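Local coordinates for CrtC domain-containing protein (Fusarium vanettenii 77-13-4, PDB 7A0Q), which is a kievitone hydratase, a lyase that probably adds water to the phytoalexin kievitone, and is built from lipocalin-like beta domains, at residues T229-S234 and G326-K331. Sequence-based numbering, arbitrary orientation.
Sequences TEYKIS and GNVHSK
At one end of the eight-stranded lipocalin-like barrel, Tyr231, in segment 229-234 on the way into strand 232-240, reaches across to Val328 and His329 in the beta hairpin that joins strands 317-328 and 331-343. The contact is small and lies at the surface. Its apolar part is a single approach at an oblique angle, with Tyr231 CE2 4.1 Å from Val328 CG1. The valine presents this methyl because CG1 stands anti to its backbone N (chi1 173°). Beyond the ring, Tyr231 OH lies 4.2 Å from His329 NE2, too far for a direct bond, and a water bridges the two. The water is hydrogen-bonded to Tyr231 OH at 2.7 Å. Its second hydrogen bond, to His329 NE2 at 2.9 Å, lies in the imidazole plane, at the ring edge. Phe294 also links the two segments: it packs edge-to-face with both rings and touches the Val328 side chain.

Each segment also carries a turn of its own. On the tyrosine side, Thr229 OG1 accepts a bond from Tyr231 N at 3.1 Å, an ST turn, and the same hydroxyl is also hydrogen-bonded to Ile226 O. Thr229 CG2 meets Lys331 NZ at 4.3 Å, a loose contact at the margin. On the hairpin side, Val328 to Lys331 form a type I' turn, closed by backbone bonds in both directions between its two end residues. Asn327 OD1 accepts from Ser330 N at 3.0 Å, with the donor tilted 26° from the carbonyl plane. This Asx motif ties the residue before the turn to the turn itself. The two-residue type I' turn is typical of a tight beta hairpin, which here links the last two strands of a closed, lipocalin-like antiparallel barrel.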
ATOM      1  N   THR A 229     -15.571  10.111   5.901  1.00 26.85           N
ATOM      2  CA  THR A 229     -14.701  10.811   6.837  1.00 25.18           C
ATOM      3  C   THR A 229     -13.365  11.115   6.180  1.00 20.30           C
ATOM      4  O   THR A 229     -13.073  10.664   5.073  1.00 22.48           O
ATOM      5  CB  THR A 229     -14.424   9.982   8.098  1.00 24.09           C
ATOM      6  OG1 THR A 229     -13.545   8.898   7.758  1.00 19.01           O
ATOM      7  CG2 THR A 229     -15.721   9.423   8.709  1.00 24.56           C
ATOM      8  N   GLU A 230     -12.529  11.850   6.913  1.00 20.42           N
ATOM      9  CA  GLU A 230     -11.152  12.105   6.512  1.00 17.48           C
ATOM     10  C   GLU A 230     -10.165  11.113   7.126  1.00 15.59           C
ATOM     11  O   GLU A 230      -8.954  11.313   7.005  1.00 17.94           O
ATOM     12  CB  GLU A 230     -10.748  13.524   6.891  1.00 19.44           C
ATOM     13  CG  GLU A 230     -11.502  14.583   6.113  1.00 23.04           C
ATOM     14  CD  GLU A 230     -10.928  15.962   6.317  1.00 26.64           C
ATOM     15  OE1 GLU A 230     -11.720  16.916   6.480  1.00 28.51           O
ATOM     16  OE2 GLU A 230      -9.682  16.093   6.315  1.00 27.49           O
ATOM     17  N   TYR A 231     -10.649  10.051   7.766  1.00 16.15           N
ATOM     18  CA  TYR A 231      -9.758   9.095   8.414  1.00 16.39           C
ATOM     19  C   TYR A 231      -9.039   8.219   7.395  1.00 17.88           C
ATOM     20  O   TYR A 231      -9.668   7.579   6.547  1.00 18.42           O
ATOM     21  CB  TYR A 231     -10.559   8.205   9.369  1.00 16.89           C
ATOM     22  CG  TYR A 231     -11.064   8.903  10.609  1.00 19.03           C
ATOM     23  CD1 TYR A 231     -10.192   9.584  11.454  1.00 18.42           C
ATOM     24  CD2 TYR A 231     -12.415   8.876  10.940  1.00 19.60           C
ATOM     25  CE1 TYR A 231     -10.649  10.219  12.603  1.00 18.89           C
ATOM     26  CE2 TYR A 231     -12.880   9.514  12.088  1.00 19.92           C
ATOM     27  CZ  TYR A 231     -11.991  10.175  12.914  1.00 24.45           C
ATOM     28  OH  TYR A 231     -12.449  10.807  14.061  1.00 27.02           O
ATOM     29  N   LYS A 232      -7.713   8.159   7.503  1.00 14.75           N
ATOM     30  CA  LYS A 232      -6.901   7.250   6.705  1.00 18.10           C
ATOM     31  C   LYS A 232      -6.058   6.439   7.672  1.00 14.38           C
ATOM     32  O   LYS A 232      -5.358   7.010   8.516  1.00 16.86           O
ATOM     33  CB  LYS A 232      -6.011   8.010   5.708  1.00 17.79           C
ATOM     34  CG  LYS A 232      -6.768   8.962   4.772  1.00 15.94           C
ATOM     35  CD  LYS A 232      -7.777   8.190   3.910  1.00 18.84           C
ATOM     36  CE  LYS A 232      -8.547   9.115   2.989  1.00 22.72           C
ATOM     37  NZ  LYS A 232      -9.644   8.390   2.259  1.00 21.73           N
ATOM     38  N   ILE A 233      -6.134   5.117   7.567  1.00 14.85           N
ATOM     39  CA  ILE A 233      -5.562   4.226   8.569  1.00 13.61           C
ATOM     40  C   ILE A 233      -4.458   3.390   7.937  1.00 15.27           C
ATOM     41  O   ILE A 233      -4.674   2.741   6.909  1.00 14.58           O
ATOM     42  CB  ILE A 233      -6.629   3.308   9.178  1.00 16.51           C
ATOM     43  CG1 ILE A 233      -7.762   4.152   9.749  1.00 19.51           C
ATOM     44  CG2 ILE A 233      -5.998   2.396  10.246  1.00 18.28           C
ATOM     45  CD1 ILE A 233      -8.915   3.333  10.261  1.00 20.06           C
ATOM     46  N   SER A 234      -3.298   3.364   8.594  1.00 14.09           N
ATOM     47  CA  SER A 234      -2.164   2.535   8.192  1.00 13.90           C
ATOM     48  C   SER A 234      -1.771   1.711   9.412  1.00 13.04           C
ATOM     49  O   SER A 234      -1.262   2.259  10.389  1.00 14.62           O
ATOM     50  CB  SER A 234      -1.008   3.416   7.708  1.00 15.26           C
ATOM     51  OG  SER A 234       0.167   2.680   7.435  1.00 14.57           O
ATOM     52  N   GLY A 326     -17.895  -1.607  10.505  1.00 23.26           N
ATOM     53  CA  GLY A 326     -17.519  -1.474  11.897  1.00 25.02           C
ATOM     54  C   GLY A 326     -18.127  -0.225  12.492  1.00 28.44           C
ATOM     55  O   GLY A 326     -19.136   0.281  12.001  1.00 26.37           O
ATOM     56  N   ASN A 327     -17.505   0.254  13.561  1.00 25.84           N
ATOM     57  CA  ASN A 327     -17.930   1.489  14.196  1.00 29.82           C
ATOM     58  C   ASN A 327     -16.713   2.350  14.473  1.00 27.85           C
ATOM     59  O   ASN A 327     -15.602   1.845  14.644  1.00 29.58           O
ATOM     60  CB  ASN A 327     -18.700   1.241  15.508  1.00 33.09           C
ATOM     61  CG  ASN A 327     -17.782   1.031  16.699  1.00 38.71           C
ATOM     62  OD1 ASN A 327     -17.373   1.986  17.372  1.00 41.87           O
ATOM     63  ND2 ASN A 327     -17.459  -0.223  16.974  1.00 40.41           N
ATOM     64  N   VAL A 328     -16.931   3.656  14.483  1.00 26.09           N
ATOM     65  CA  VAL A 328     -15.945   4.614  14.957  1.00 25.68           C
ATOM     66  C   VAL A 328     -16.637   5.472  15.999  1.00 30.11           C
ATOM     67  O   VAL A 328     -17.634   6.138  15.690  1.00 28.99           O
ATOM     68  CB  VAL A 328     -15.375   5.481  13.825  1.00 29.90           C
ATOM     69  CG1 VAL A 328     -14.492   6.569  14.401  1.00 24.36           C
ATOM     70  CG2 VAL A 328     -14.604   4.618  12.836  1.00 30.49           C
ATOM     71  N   HIS A 329     -16.126   5.439  17.230  1.00 25.37           N
ATOM     72  CA  HIS A 329     -16.733   6.150  18.352  1.00 27.61           C
ATOM     73  C   HIS A 329     -18.227   5.844  18.432  1.00 31.84           C
ATOM     74  O   HIS A 329     -19.071   6.736  18.547  1.00 35.31           O
ATOM     75  CB  HIS A 329     -16.469   7.651  18.253  1.00 28.39           C
ATOM     76  CG  HIS A 329     -15.013   7.998  18.190  1.00 27.18           C
ATOM     77  ND1 HIS A 329     -14.079   7.447  19.042  1.00 29.57           N
ATOM     78  CD2 HIS A 329     -14.330   8.834  17.372  1.00 28.26           C
ATOM     79  CE1 HIS A 329     -12.883   7.931  18.753  1.00 27.93           C
ATOM     80  NE2 HIS A 329     -13.008   8.773  17.744  1.00 30.29           N
ATOM     81  N   SER A 330     -18.541   4.553  18.322  1.00 30.89           N
ATOM     82  CA  SER A 330     -19.876   3.980  18.482  1.00 37.41           C
ATOM     83  C   SER A 330     -20.841   4.371  17.369  1.00 39.25           C
ATOM     84  O   SER A 330     -22.053   4.160  17.508  1.00 46.24           O
ATOM     85  CB  SER A 330     -20.489   4.346  19.841  1.00 38.75           C
ATOM     86  OG  SER A 330     -19.508   4.318  20.866  1.00 46.47           O
ATOM     87  N   LYS A 331     -20.346   4.924  16.266  1.00 31.07           N
ATOM     88  CA  LYS A 331     -21.169   5.226  15.104  1.00 32.03           C
ATOM     89  C   LYS A 331     -20.824   4.271  13.970  1.00 33.76           C
ATOM     90  O   LYS A 331     -19.639   4.103  13.656  1.00 31.45           O
ATOM     91  CB  LYS A 331     -20.953   6.676  14.651  1.00 38.20           C
ATOM     92  CG  LYS A 331     -21.673   7.048  13.358  1.00 45.95           C
ATOM     93  CD  LYS A 331     -20.899   8.089  12.553  1.00 50.64           C
ATOM     94  CE  LYS A 331     -20.152   7.451  11.389  1.00 46.72           C
ATOM     95  NZ  LYS A 331     -19.520   8.458  10.473  1.00 54.37           N
TER
HETATM   96  O   HOH W   1     -11.209  10.668  16.427  1.00 35.73           O